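Local coordinates for protein phenylalanine--tRNA ligase beta subunit (Pyrococcus horikoshii, PDB 2CXI) that forms, with the alpha subunit, the ATP-dependent synthetase that joins phenylalanine to its tRNA, and in this N-terminal fragment carries its amino acid-editing domain, at residues V140-F145 against V231-T236; P152-K157 against P200-S205; G104-V109 against R262-V267; D99-G104 against T236-E241; G190-D195 against M212-N217. All coordinates share one frame; numbering follows the deposited sequence.

All five contacts belong to one region of the fragment, built round the mixed beta sheet of the B3/4 editing domain. In contact 1 strand 231-237 pairs with strand 140-146; on its other side it pairs with strand 103-110, which goes on to meet strand 260-267 in contact 3. The centres of contacts 1 and 3 are about 10 Å apart. Contact 4 prolongs the pairing of strands 103-110 and 231-237, sharing Thr236 with contact 1 and Gly104 with contact 3. The loop closed by contact 1 contains contacts 2 and 5, which cross along the chain. Contacts 3 and 5 are the farthest apart, about 22 Å between centres.

Contact 1 (V140-F145 against V231-T236); sequences VAIGIF and VFIDVT
The Phe145 ring meets strand 231-236 with its edge: Asp234 OD2 lies in the ring plane, 3.3 Å from Phe145 CE1, and Phe232 O sits near the same plane, 3.5 Å from Phe145 CD1. Both oxygens therefore approach C-H groups of the ring rather than its pi cloud. Phe145 CD1 in turn comes to the edge of the Phe232 ring, 4.0 Å from Phe232 CD1. The carboxylate of Asp234 is turned 40° from the Phe145 ring. Its CG stands between the backbone N and the carbonyl carbon (chi1 85°), and the OD2 branch lies 3.0 Å from Gly143 CA. Running antiparallel at 164°, the strands are neighbours in the mixed sheet of the B3/4 editing domain, with hydrogen-bonded pairs Ala141-Thr236, Gly143-Asp234 and Phe145-Phe232; in the last, the bond from Phe145 N is bent and weak. On the same face as Phe145, a water donates to Ala141 O and to Asp234 OD1 (2.7 Å from the water) and accepts from Thr236 OG1, an oxygen that also accepts a hydrogen bond from Arg101 NE. The other face is aliphatic. Ile142 lies alongside Ile233 and points the same way, CG2 to CG2 at 4.0 Å, while Val140 CG1 reaches Val235 CG1 at 3.5 Å. Helices 116-133 and 240-255 pack on this side, Ile142 touching Ile129 and Val235 touching Leu247.

Contact 2 (P152-K157 against P200-S205); sequences PPIYYK and PLLIDS
With Ser205 OG held beside its own backbone N (chi1 -80°), the hydroxyl reaches Pro153 O and donates a 2.6 Å hydrogen bond from Ser205 OG. Ile154 has CG1 anti to the carbonyl carbon (chi1 -53°) and CG2 anti to the backbone N; CG2 meets Leu202 CD1 at 3.5 Å, and the other branch ends with Ile154 CD1 3.6 Å from Asp204 CB. These groups belong to an antiparallel strand pair in the mixed sheet of the B3/4 domain, where strand 154-159 also runs parallel to strand 84-93. The angle between the two strand directions is 171°, and two hydrogen-bonded pairs, Tyr155-Ile203 and Lys157-Leu201, hold them, with Lys157 N to Leu201 O at 2.8 Å. Tyr156 lies alongside Pro200, both pointing the same way, and CE1 of Tyr156 comes within 3.6 Å of Pro200 CB; its hydroxyl is bonded to Arg101 O. Ile154, Tyr156 and Leu202 face strand 231-237. On the opposite face, the Lys157 chain passes Ile203 at a slant, Lys157 CE 3.7 Å from Ile203 CG2. Tyr155 presents its ring edge to Ser205 OG, and its OH is hydrogen-bonded to Ser18 of the second subunit. Tyr155 OH is also 2.6 Å from a water, which donates to Ser205 OG.

Contact 3 (G104-V109 against R262-V267); sequences GVYAIV and RSVRVV
Strands 104-109 and 262-267 run antiparallel but splayed, at 144°, and separate quickly: the CA atoms of Ile108 and Arg262 are 5.0 Å apart, those of Tyr106 and Val264 6.0 Å, and those of Gly104 and Val266 8.1 Å. Two hydrogen bonds join the close end, the Ile108-Arg262 pair, of which the one from Arg262 N to Ile108 O is 2.7 Å long. Beyond it, side chains span the widening gap. Val264 sends its two methyls to different partners: CG2 to Tyr106 CB at 3.6 Å, and CG1 to Ile108 CD1, with Ile108 crossing at about a right angle. Farther on, with Tyr106 CG anti to the carbonyl carbon (chi1 -54°), the Tyr106 ring receives Val266 at its edge, Val266 CG2 lying in the ring plane 3.8 Å from Tyr106 CD2. Val266 CG1 also meets Gly104 O, at 3.7 Å. Within the sheet, strand 104-109 also bonds to strand 231-237 through Val105, Ala107 and Val109. Strand 260-267 thus joins strand 103-110 at one end only, while also pairing with strands 84-93 and 272-275, consistent with a branched or curled mixed sheet in the B3/4 region.

Contact 4 (D99-G104 against T236-E241); sequences DIRPYG and TGWKLE
Tyr103 and Gly237 form an antiparallel hydrogen-bonded pair, Tyr103 N to Gly237 O at 3.1 Å and Gly237 N to Tyr103 O at 3.0 Å; next to it, Gly104 and Thr236 form a non-hydrogen-bonded pair that leads into the longer strand pairing, while on the Pro102 and Trp238 side the chains leave the sheet. Arg101, extended from CG to NE, crosses Thr236 at about a right angle. Its NE donates to Thr236 OG1 at 2.8 Å, a straight bond (169°) with the oxygen 3° out of the guanidinium plane. NH1 adds a weak bond to Thr236 O and one to Arg137 O, while NH2 bonds to Arg138 O. Pro102 lies between two aromatic rings. Its CD packs over one face of Trp238 in a CH-pi contact, 3.6 Å from the centroid of the six-membered ring, and its CB lies near the rim of one face of Tyr103. The opposite face of Tyr103 takes Leu240 CB over its centre, 4.2 Å from the centroid, while Trp238 O comes to the ring's edge, 3.3 Å from Tyr103 CE2. A water joins Ile100 O, Arg101 NH2 and Trp238 NE1, donating to the first and accepting from the others. Lys239 occupies the N-cap position of helix 240-255, so this contact covers the turn by which strand 231-237, in the sheet of the editing domain, passes into that helix.

Contact 5 (G190-D195 against M212-N217); sequences GHLIKD and MPPIIN
Ile193 and Ile215 reach toward each other tip to tip, with Ile193 CD1 3.7 Å from Ile215 CG1. In Ile193, CG1, which leads to that CD1, stands between the backbone N and the carbonyl carbon (chi1 66°). Ile193 and Pro214 slide past each other in opposite directions, Ile193 CG2, anti to the carbonyl carbon, lying 3.8 Å from Pro214 CD. Leu192 approaches the same proline ring at a slant, its CD1 3.8 Å from Pro214 CG, so two neighbouring side chains of the 190-195 loop cover Pro214. Ile215 CD1 comes nearest the backbone, 3.7 Å from Gly190 N; its chi2 of -58° places that methyl. Met212, a selenomethionine in this crystal, comes to Ile193 CD1 with its SE at 4.2 Å. No hydrogen bond crosses the contact, so the segments meet by van der Waals contact, nearly all between apolar side chains, and each is held by its own backbone. Gly190 O accepts from both Ile193 N and Lys194 N, which closes the helix-like turn, whereas Met212 O accepts from Ile215 N at 2.7 Å. Pro214 follows a cis peptide bond, and its O, like that of Ile215, bonds to Arg137 NH1. Ile215 and Ile216 both stand opposite Met212, the signature of a classic beta bulge, here at the tight turn linking strands 209-212 and 216-217 of the B3/4 domain.

Contact 1 (V140-F145 against V231-T236)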
# COMPACT_ATOMS: atom_id res chain seq x y z
N VAL A 140 -11.51 19.01 25.78
CA VAL A 140 -10.18 18.82 25.19
C VAL A 140 -9.42 17.83 26.03
O VAL A 140 -9.22 18.04 27.25
CB VAL A 140 -9.34 20.15 25.13
CG1 VAL A 140 -7.90 19.85 24.59
CG2 VAL A 140 -9.98 21.18 24.25
N ALA A 141 -9.00 16.72 25.40
CA ALA A 141 -8.10 15.74 26.03
C ALA A 141 -6.90 15.56 25.10
O ALA A 141 -7.08 15.49 23.88
CB ALA A 141 -8.84 14.39 26.27
N ILE A 142 -5.70 15.54 25.66
CA ILE A 142 -4.48 15.50 24.85
C ILE A 142 -3.74 14.24 25.18
O ILE A 142 -3.45 13.95 26.36
CB ILE A 142 -3.55 16.75 25.13
CG1 ILE A 142 -4.31 18.03 24.76
CG2 ILE A 142 -2.15 16.63 24.37
CD1 ILE A 142 -3.74 19.33 25.47
N GLY A 143 -3.40 13.51 24.13
CA GLY A 143 -2.45 12.38 24.26
C GLY A 143 -1.11 12.68 23.57
O GLY A 143 -1.06 13.37 22.52
N ILE A 144 -0.03 12.17 24.16
CA ILE A 144 1.31 12.25 23.53
C ILE A 144 1.95 10.88 23.51
O ILE A 144 1.83 10.10 24.47
CB ILE A 144 2.20 13.26 24.27
CG1 ILE A 144 1.59 14.66 24.19
CG2 ILE A 144 3.55 13.33 23.60
CD1 ILE A 144 2.20 15.61 25.23
N PHE A 145 2.62 10.58 22.40
CA PHE A 145 3.11 9.24 22.09
C PHE A 145 4.46 9.31 21.39
O PHE A 145 4.74 10.27 20.69
CB PHE A 145 2.10 8.46 21.22
CG PHE A 145 0.71 8.38 21.84
CD1 PHE A 145 -0.25 9.34 21.54
CD2 PHE A 145 0.42 7.40 22.82
CE1 PHE A 145 -1.52 9.32 22.16
CE2 PHE A 145 -0.85 7.36 23.43
CZ PHE A 145 -1.82 8.31 23.08
N VAL A 231 7.48 12.84 18.45
CA VAL A 231 6.26 12.69 19.24
C VAL A 231 5.04 12.76 18.31
O VAL A 231 5.00 13.56 17.37
CB VAL A 231 6.16 13.76 20.39
CG1 VAL A 231 6.46 15.10 19.90
CG2 VAL A 231 4.79 13.86 20.92
N PHE A 232 4.07 11.90 18.60
CA PHE A 232 2.80 11.89 17.90
C PHE A 232 1.77 12.43 18.93
O PHE A 232 1.68 11.92 20.07
CB PHE A 232 2.45 10.47 17.42
CG PHE A 232 1.07 10.34 16.80
CD1 PHE A 232 -0.01 9.78 17.53
CD2 PHE A 232 0.83 10.80 15.48
CE1 PHE A 232 -1.30 9.68 16.96
CE2 PHE A 232 -0.47 10.70 14.92
CZ PHE A 232 -1.51 10.14 15.66
N ILE A 233 1.05 13.46 18.55
CA ILE A 233 0.09 14.09 19.52
C ILE A 233 -1.34 13.94 19.02
O ILE A 233 -1.59 14.17 17.84
CB ILE A 233 0.41 15.60 19.71
CG1 ILE A 233 1.87 15.83 20.22
CG2 ILE A 233 -0.64 16.30 20.68
CD1 ILE A 233 2.40 17.22 19.78
N ASP A 234 -2.27 13.55 19.90
CA ASP A 234 -3.69 13.53 19.51
C ASP A 234 -4.46 14.47 20.43
O ASP A 234 -4.12 14.57 21.63
CB ASP A 234 -4.30 12.11 19.51
CG ASP A 234 -4.80 11.65 20.91
OD1 ASP A 234 -6.04 11.53 21.12
OD2 ASP A 234 -4.02 11.41 21.85
N VAL A 235 -5.45 15.16 19.89
CA VAL A 235 -6.34 15.96 20.72
C VAL A 235 -7.75 15.66 20.29
O VAL A 235 -8.05 15.72 19.10
CB VAL A 235 -6.12 17.47 20.52
CG1 VAL A 235 -6.88 18.25 21.64
CG2 VAL A 235 -4.60 17.83 20.47
N THR A 236 -8.59 15.30 21.27
CA THR A 236 -9.98 14.98 20.99
C THR A 236 -10.94 15.88 21.76
O THR A 236 -10.59 16.43 22.83
CB THR A 236 -10.30 13.52 21.32
OG1 THR A 236 -9.90 13.23 22.67
CG2 THR A 236 -9.47 12.52 20.40
O HOH W 1 -7.36 12.64 23.19

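Contact 2 (P152-K157 against P200-S205)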
# COMPACT_ATOMS: atom_id res chain seq x y z
N PRO A 152 1.71 3.58 11.67
CA PRO A 152 0.65 4.28 10.93
C PRO A 152 0.22 3.40 9.69
O PRO A 152 0.99 2.52 9.28
CB PRO A 152 1.33 5.56 10.50
CG PRO A 152 2.80 5.14 10.29
CD PRO A 152 3.05 4.15 11.42
N PRO A 153 -0.98 3.58 9.12
CA PRO A 153 -1.96 4.61 9.52
C PRO A 153 -2.50 4.42 10.94
O PRO A 153 -2.44 3.30 11.51
CB PRO A 153 -3.10 4.36 8.50
CG PRO A 153 -2.36 3.97 7.27
CD PRO A 153 -1.34 2.98 7.81
N ILE A 154 -3.05 5.50 11.50
CA ILE A 154 -3.62 5.46 12.87
C ILE A 154 -5.14 5.61 12.76
O ILE A 154 -5.62 6.32 11.88
CB ILE A 154 -2.99 6.58 13.79
CG1 ILE A 154 -1.45 6.51 13.77
CG2 ILE A 154 -3.58 6.49 15.21
CD1 ILE A 154 -0.82 5.20 14.27
N TYR A 155 -5.86 4.92 13.63
CA TYR A 155 -7.34 4.93 13.66
C TYR A 155 -7.88 5.43 14.99
O TYR A 155 -7.51 4.92 16.01
CB TYR A 155 -7.85 3.49 13.43
CG TYR A 155 -7.41 2.97 12.10
CD1 TYR A 155 -6.16 2.39 11.94
CD2 TYR A 155 -8.25 3.10 10.98
CE1 TYR A 155 -5.73 1.93 10.67
CE2 TYR A 155 -7.86 2.66 9.75
CZ TYR A 155 -6.60 2.07 9.59
OH TYR A 155 -6.24 1.63 8.33
N TYR A 156 -8.71 6.47 14.94
CA TYR A 156 -9.47 6.91 16.10
C TYR A 156 -10.91 6.40 15.86
O TYR A 156 -11.62 6.89 14.96
CB TYR A 156 -9.37 8.44 16.20
CG TYR A 156 -10.24 9.04 17.28
CD1 TYR A 156 -10.26 8.50 18.57
CD2 TYR A 156 -10.99 10.20 17.02
CE1 TYR A 156 -11.07 9.07 19.56
CE2 TYR A 156 -11.76 10.78 18.00
CZ TYR A 156 -11.80 10.20 19.27
OH TYR A 156 -12.61 10.76 20.22
N LYS A 157 -11.30 5.37 16.59
CA LYS A 157 -12.50 4.60 16.27
C LYS A 157 -13.47 4.35 17.42
O LYS A 157 -13.10 4.43 18.59
CB LYS A 157 -12.10 3.24 15.63
CG LYS A 157 -11.41 2.27 16.62
CD LYS A 157 -11.27 0.91 15.97
CE LYS A 157 -10.67 -0.08 16.98
NZ LYS A 157 -11.14 -1.53 16.76
N PRO A 200 -14.36 5.35 22.56
CA PRO A 200 -13.34 5.80 21.61
C PRO A 200 -12.03 5.04 21.88
O PRO A 200 -11.65 4.85 23.04
CB PRO A 200 -13.16 7.31 21.93
CG PRO A 200 -14.34 7.68 22.84
CD PRO A 200 -14.70 6.40 23.55
N LEU A 201 -11.38 4.61 20.82
CA LEU A 201 -10.10 3.95 20.94
C LEU A 201 -9.15 4.52 19.87
O LEU A 201 -9.54 4.72 18.72
CB LEU A 201 -10.28 2.43 20.76
CG LEU A 201 -9.35 1.53 21.54
CD1 LEU A 201 -9.52 1.78 23.05
CD2 LEU A 201 -9.67 0.06 21.20
N LEU A 202 -7.92 4.80 20.27
CA LEU A 202 -6.87 5.23 19.34
C LEU A 202 -5.90 4.05 19.14
O LEU A 202 -5.27 3.62 20.09
CB LEU A 202 -6.11 6.43 19.95
CG LEU A 202 -5.11 7.17 19.05
CD1 LEU A 202 -5.74 7.72 17.68
CD2 LEU A 202 -4.36 8.26 19.87
N ILE A 203 -5.81 3.53 17.92
CA ILE A 203 -5.18 2.23 17.67
C ILE A 203 -4.35 2.28 16.39
O ILE A 203 -4.71 3.03 15.43
CB ILE A 203 -6.28 1.10 17.64
CG1 ILE A 203 -5.64 -0.29 17.48
CG2 ILE A 203 -7.24 1.25 16.51
CD1 ILE A 203 -6.57 -1.44 17.93
N ASP A 204 -3.23 1.57 16.36
CA ASP A 204 -2.40 1.69 15.18
C ASP A 204 -2.72 0.54 14.22
O ASP A 204 -3.64 -0.27 14.46
CB ASP A 204 -0.90 1.86 15.49
CG ASP A 204 -0.19 0.54 15.91
OD1 ASP A 204 -0.81 -0.55 15.90
OD2 ASP A 204 1.01 0.54 16.25
N SER A 205 -1.98 0.51 13.11
CA SER A 205 -2.29 -0.42 11.99
C SER A 205 -2.04 -1.89 12.25
O SER A 205 -2.52 -2.74 11.49
CB SER A 205 -1.53 0.01 10.77
OG SER A 205 -2.29 1.07 10.27
O HOH W 2 -4.02 0.31 7.97

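Contact 3 (G104-V109 against R262-V267)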
# COMPACT_ATOMS: atom_id res chain seq x y z
N GLY A 104 -11.02 14.44 16.41
CA GLY A 104 -9.59 14.18 16.69
C GLY A 104 -8.79 15.01 15.69
O GLY A 104 -9.14 15.12 14.48
N VAL A 105 -7.72 15.64 16.17
CA VAL A 105 -6.75 16.31 15.31
C VAL A 105 -5.39 15.86 15.84
O VAL A 105 -5.26 15.46 17.02
CB VAL A 105 -6.87 17.87 15.34
CG1 VAL A 105 -8.23 18.31 14.68
CG2 VAL A 105 -6.79 18.41 16.82
N TYR A 106 -4.38 15.94 14.98
CA TYR A 106 -3.12 15.23 15.18
C TYR A 106 -1.93 16.03 14.65
O TYR A 106 -2.04 16.80 13.70
CB TYR A 106 -3.17 13.84 14.47
CG TYR A 106 -4.40 13.07 14.93
CD1 TYR A 106 -4.35 12.25 16.06
CD2 TYR A 106 -5.63 13.25 14.30
CE1 TYR A 106 -5.48 11.61 16.54
CE2 TYR A 106 -6.76 12.62 14.76
CZ TYR A 106 -6.68 11.82 15.89
OH TYR A 106 -7.82 11.25 16.34
N ALA A 107 -0.77 15.76 15.24
CA ALA A 107 0.47 16.31 14.73
C ALA A 107 1.63 15.38 15.08
O ALA A 107 1.56 14.57 16.02
CB ALA A 107 0.69 17.75 15.28
N ILE A 108 2.69 15.53 14.31
CA ILE A 108 3.96 14.93 14.64
C ILE A 108 4.96 16.05 14.85
O ILE A 108 5.01 17.00 14.08
CB ILE A 108 4.42 13.96 13.51
CG1 ILE A 108 3.45 12.79 13.41
CG2 ILE A 108 5.90 13.46 13.73
CD1 ILE A 108 3.50 12.06 12.04
N VAL A 109 5.75 15.94 15.89
CA VAL A 109 6.86 16.89 16.09
C VAL A 109 8.18 16.08 16.13
O VAL A 109 8.34 15.20 17.00
CB VAL A 109 6.69 17.71 17.37
CG1 VAL A 109 7.82 18.76 17.52
CG2 VAL A 109 5.36 18.44 17.37
N ARG A 262 5.24 18.57 11.87
CA ARG A 262 4.87 17.84 10.65
C ARG A 262 3.38 17.66 10.70
O ARG A 262 2.84 17.24 11.74
CB ARG A 262 5.57 16.48 10.63
CG ARG A 262 7.10 16.57 10.59
CD ARG A 262 7.57 17.37 9.39
NE ARG A 262 9.01 17.55 9.26
CZ ARG A 262 9.63 18.73 9.23
NH1 ARG A 262 8.93 19.88 9.36
NH2 ARG A 262 10.94 18.76 9.07
N SER A 263 2.69 17.96 9.60
CA SER A 263 1.25 17.85 9.56
C SER A 263 0.83 16.42 9.21
O SER A 263 1.61 15.66 8.63
CB SER A 263 0.63 18.82 8.56
OG SER A 263 1.01 18.53 7.24
N VAL A 264 -0.39 16.07 9.59
CA VAL A 264 -0.92 14.77 9.23
C VAL A 264 -2.26 15.00 8.52
O VAL A 264 -2.89 16.07 8.68
CB VAL A 264 -0.98 13.73 10.43
CG1 VAL A 264 0.06 13.99 11.55
CG2 VAL A 264 -2.34 13.53 10.97
N ARG A 265 -2.63 14.03 7.68
CA ARG A 265 -3.90 14.03 6.94
C ARG A 265 -4.94 13.34 7.80
O ARG A 265 -4.76 12.19 8.20
CB ARG A 265 -3.69 13.26 5.61
CG ARG A 265 -4.85 13.24 4.66
CD ARG A 265 -4.45 12.67 3.25
NE ARG A 265 -4.48 11.25 3.33
CZ ARG A 265 -5.45 10.46 2.87
NH1 ARG A 265 -6.49 10.92 2.18
NH2 ARG A 265 -5.33 9.17 3.09
N VAL A 266 -6.02 14.04 8.13
CA VAL A 266 -6.99 13.48 9.03
C VAL A 266 -8.28 13.30 8.22
O VAL A 266 -8.88 14.29 7.79
CB VAL A 266 -7.28 14.36 10.25
CG1 VAL A 266 -8.14 13.58 11.28
CG2 VAL A 266 -5.96 14.87 10.91
N VAL A 267 -8.68 12.04 8.08
CA VAL A 267 -9.79 11.61 7.21
C VAL A 267 -11.06 11.30 8.01
O VAL A 267 -11.14 10.35 8.84
CB VAL A 267 -9.33 10.44 6.26
CG1 VAL A 267 -10.45 10.07 5.19
CG2 VAL A 267 -8.09 10.81 5.55

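Contact 4 (D99-G104 against T236-E241)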
# COMPACT_ATOMS: atom_id res chain seq x y z
N ASP A 99 -21.47 11.05 18.04
CA ASP A 99 -22.24 11.41 19.22
C ASP A 99 -21.58 10.82 20.45
O ASP A 99 -22.21 10.69 21.51
CB ASP A 99 -23.70 10.95 19.07
CG ASP A 99 -24.65 11.64 20.04
OD1 ASP A 99 -24.41 12.83 20.41
OD2 ASP A 99 -25.65 11.03 20.51
N ILE A 100 -20.29 10.47 20.35
CA ILE A 100 -19.57 9.90 21.49
C ILE A 100 -18.36 10.77 21.87
O ILE A 100 -18.20 11.16 23.06
CB ILE A 100 -19.13 8.41 21.18
CG1 ILE A 100 -20.36 7.53 20.85
CG2 ILE A 100 -18.25 7.83 22.32
CD1 ILE A 100 -20.04 6.14 20.27
N ARG A 101 -17.51 11.06 20.88
CA ARG A 101 -16.39 12.01 21.05
C ARG A 101 -15.89 12.39 19.64
O ARG A 101 -14.92 11.82 19.15
CB ARG A 101 -15.29 11.42 21.95
CG ARG A 101 -14.24 12.46 22.41
CD ARG A 101 -13.26 11.94 23.49
NE ARG A 101 -12.42 13.05 23.97
CZ ARG A 101 -12.82 13.99 24.83
NH1 ARG A 101 -12.00 14.99 25.14
NH2 ARG A 101 -14.05 13.94 25.39
N PRO A 102 -16.62 13.30 18.97
CA PRO A 102 -16.58 13.37 17.50
C PRO A 102 -15.25 13.73 16.85
O PRO A 102 -14.94 13.15 15.80
CB PRO A 102 -17.66 14.42 17.16
CG PRO A 102 -17.86 15.21 18.46
CD PRO A 102 -17.61 14.22 19.55
N TYR A 103 -14.46 14.64 17.44
CA TYR A 103 -13.27 15.20 16.75
C TYR A 103 -11.96 14.74 17.32
O TYR A 103 -11.81 14.65 18.53
CB TYR A 103 -13.30 16.74 16.74
CG TYR A 103 -14.53 17.25 16.05
CD1 TYR A 103 -14.66 17.13 14.65
CD2 TYR A 103 -15.59 17.82 16.78
CE1 TYR A 103 -15.84 17.57 14.00
CE2 TYR A 103 -16.75 18.26 16.15
CZ TYR A 103 -16.87 18.13 14.76
OH TYR A 103 -18.01 18.58 14.14
N GLY A 104 -11.02 14.44 16.41
CA GLY A 104 -9.59 14.18 16.69
C GLY A 104 -8.79 15.01 15.69
O GLY A 104 -9.14 15.12 14.48
N THR A 236 -8.59 15.30 21.27
CA THR A 236 -9.98 14.98 20.99
C THR A 236 -10.94 15.88 21.76
O THR A 236 -10.59 16.43 22.83
CB THR A 236 -10.30 13.52 21.32
OG1 THR A 236 -9.90 13.23 22.67
CG2 THR A 236 -9.47 12.52 20.40
N GLY A 237 -12.17 15.95 21.26
CA GLY A 237 -13.21 16.69 21.97
C GLY A 237 -14.42 16.90 21.09
O GLY A 237 -14.66 16.14 20.16
N TRP A 238 -15.19 17.93 21.45
CA TRP A 238 -16.53 18.15 20.90
C TRP A 238 -16.63 19.27 19.85
O TRP A 238 -17.63 19.33 19.12
CB TRP A 238 -17.50 18.40 22.07
CG TRP A 238 -17.89 17.07 22.72
CD1 TRP A 238 -17.26 16.42 23.77
CD2 TRP A 238 -18.96 16.20 22.30
NE1 TRP A 238 -17.88 15.22 24.02
CE2 TRP A 238 -18.93 15.06 23.15
CE3 TRP A 238 -19.94 16.27 21.29
CZ2 TRP A 238 -19.86 14.01 23.04
CZ3 TRP A 238 -20.86 15.22 21.18
CH2 TRP A 238 -20.82 14.11 22.04
N LYS A 239 -15.64 20.17 19.81
CA LYS A 239 -15.63 21.28 18.83
C LYS A 239 -14.28 21.31 18.15
O LYS A 239 -13.24 21.34 18.81
CB LYS A 239 -15.87 22.67 19.47
CG LYS A 239 -17.19 22.86 20.25
CD LYS A 239 -18.46 22.54 19.45
CE LYS A 239 -18.74 23.52 18.33
NZ LYS A 239 -20.20 23.31 18.02
N LEU A 240 -14.30 21.31 16.83
CA LEU A 240 -13.07 21.27 16.05
C LEU A 240 -12.15 22.46 16.36
O LEU A 240 -10.94 22.27 16.48
CB LEU A 240 -13.41 21.16 14.55
CG LEU A 240 -12.32 20.84 13.53
CD1 LEU A 240 -11.55 19.52 13.88
CD2 LEU A 240 -12.97 20.74 12.11
N GLU A 241 -12.72 23.66 16.52
CA GLU A 241 -11.91 24.86 16.79
C GLU A 241 -11.16 24.72 18.09
O GLU A 241 -10.01 25.18 18.17
CB GLU A 241 -12.80 26.13 16.88
CG GLU A 241 -12.05 27.45 17.13
CD GLU A 241 -11.72 27.77 18.60
OE1 GLU A 241 -12.47 27.37 19.52
OE2 GLU A 241 -10.67 28.45 18.83
O HOH W 3 -16.61 12.47 24.89

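Contact 5 (G190-D195 against M212-N217)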
# COMPACT_ATOMS: atom_id res chain seq x y z
N GLY A 190 -14.79 8.09 33.44
CA GLY A 190 -15.66 7.16 32.71
C GLY A 190 -17.05 7.60 32.35
O GLY A 190 -17.63 7.14 31.36
N HIS A 191 -17.63 8.47 33.18
CA HIS A 191 -19.01 8.94 32.98
C HIS A 191 -19.16 9.67 31.65
O HIS A 191 -20.27 9.73 31.09
CB HIS A 191 -19.45 9.84 34.13
CG HIS A 191 -18.75 11.16 34.18
ND1 HIS A 191 -19.29 12.31 33.64
CD2 HIS A 191 -17.56 11.51 34.71
CE1 HIS A 191 -18.45 13.31 33.84
NE2 HIS A 191 -17.40 12.86 34.48
N LEU A 192 -18.02 10.18 31.13
CA LEU A 192 -18.00 10.91 29.85
C LEU A 192 -18.38 10.04 28.66
O LEU A 192 -18.83 10.54 27.63
CB LEU A 192 -16.63 11.56 29.61
CG LEU A 192 -16.18 12.64 30.63
CD1 LEU A 192 -14.76 13.15 30.32
CD2 LEU A 192 -17.15 13.80 30.68
N ILE A 193 -18.19 8.73 28.84
CA ILE A 193 -18.38 7.73 27.77
C ILE A 193 -19.15 6.45 28.15
O ILE A 193 -19.67 5.77 27.27
CB ILE A 193 -16.99 7.31 27.13
CG1 ILE A 193 -16.11 6.57 28.14
CG2 ILE A 193 -16.25 8.55 26.50
CD1 ILE A 193 -14.89 5.92 27.52
N LYS A 194 -19.21 6.12 29.44
CA LYS A 194 -19.70 4.80 29.88
C LYS A 194 -21.09 4.37 29.41
O LYS A 194 -21.33 3.17 29.26
CB LYS A 194 -19.57 4.60 31.40
CG LYS A 194 -20.44 5.53 32.25
CD LYS A 194 -21.05 4.74 33.40
CE LYS A 194 -21.96 5.60 34.27
NZ LYS A 194 -21.09 6.27 35.27
N ASP A 195 -21.98 5.34 29.17
CA ASP A 195 -23.36 5.07 28.77
C ASP A 195 -23.58 5.03 27.26
O ASP A 195 -24.69 4.81 26.81
CB ASP A 195 -24.30 6.10 29.41
CG ASP A 195 -24.27 6.01 30.93
OD1 ASP A 195 -24.59 4.91 31.44
OD2 ASP A 195 -23.89 6.94 31.68
N MSE A 212 -7.36 5.03 25.20
CA MSE A 212 -8.79 5.18 25.06
C MSE A 212 -9.18 6.61 25.45
O MSE A 212 -9.35 6.88 26.65
CB MSE A 212 -9.50 4.16 25.98
CG MSE A 212 -10.99 4.40 26.10
SE MSE A 212 -11.93 2.94 27.08
CE MSE A 212 -10.93 2.89 28.64
N PRO A 213 -9.25 7.56 24.49
CA PRO A 213 -9.68 8.94 24.85
C PRO A 213 -11.10 8.95 25.46
O PRO A 213 -11.96 8.16 25.03
CB PRO A 213 -9.64 9.69 23.53
CG PRO A 213 -8.62 8.92 22.68
CD PRO A 213 -8.92 7.45 23.06
N PRO A 214 -11.37 9.81 26.44
CA PRO A 214 -10.40 10.70 27.09
C PRO A 214 -9.97 10.16 28.45
O PRO A 214 -9.81 10.94 29.41
CB PRO A 214 -11.26 11.96 27.32
CG PRO A 214 -12.64 11.39 27.68
CD PRO A 214 -12.74 10.06 26.92
N ILE A 215 -9.77 8.84 28.53
CA ILE A 215 -9.64 8.11 29.80
C ILE A 215 -8.18 7.84 30.21
O ILE A 215 -7.72 8.34 31.23
CB ILE A 215 -10.45 6.79 29.73
CG1 ILE A 215 -11.94 7.06 29.37
CG2 ILE A 215 -10.31 5.97 31.08
CD1 ILE A 215 -12.71 8.03 30.36
N ILE A 216 -7.44 7.09 29.39
CA ILE A 216 -6.08 6.67 29.77
C ILE A 216 -5.32 6.18 28.54
O ILE A 216 -5.92 5.62 27.61
CB ILE A 216 -6.17 5.50 30.84
CG1 ILE A 216 -4.81 5.23 31.52
CG2 ILE A 216 -6.86 4.23 30.25
CD1 ILE A 216 -4.39 6.40 32.42
N ASN A 217 -4.01 6.38 28.58
CA ASN A 217 -3.09 5.82 27.61
C ASN A 217 -2.70 4.37 27.94
O ASN A 217 -2.95 3.86 29.06
CB ASN A 217 -1.83 6.73 27.44
CG ASN A 217 -1.11 7.04 28.75
OD1 ASN A 217 -1.73 7.10 29.84
ND2 ASN A 217 0.19 7.28 28.66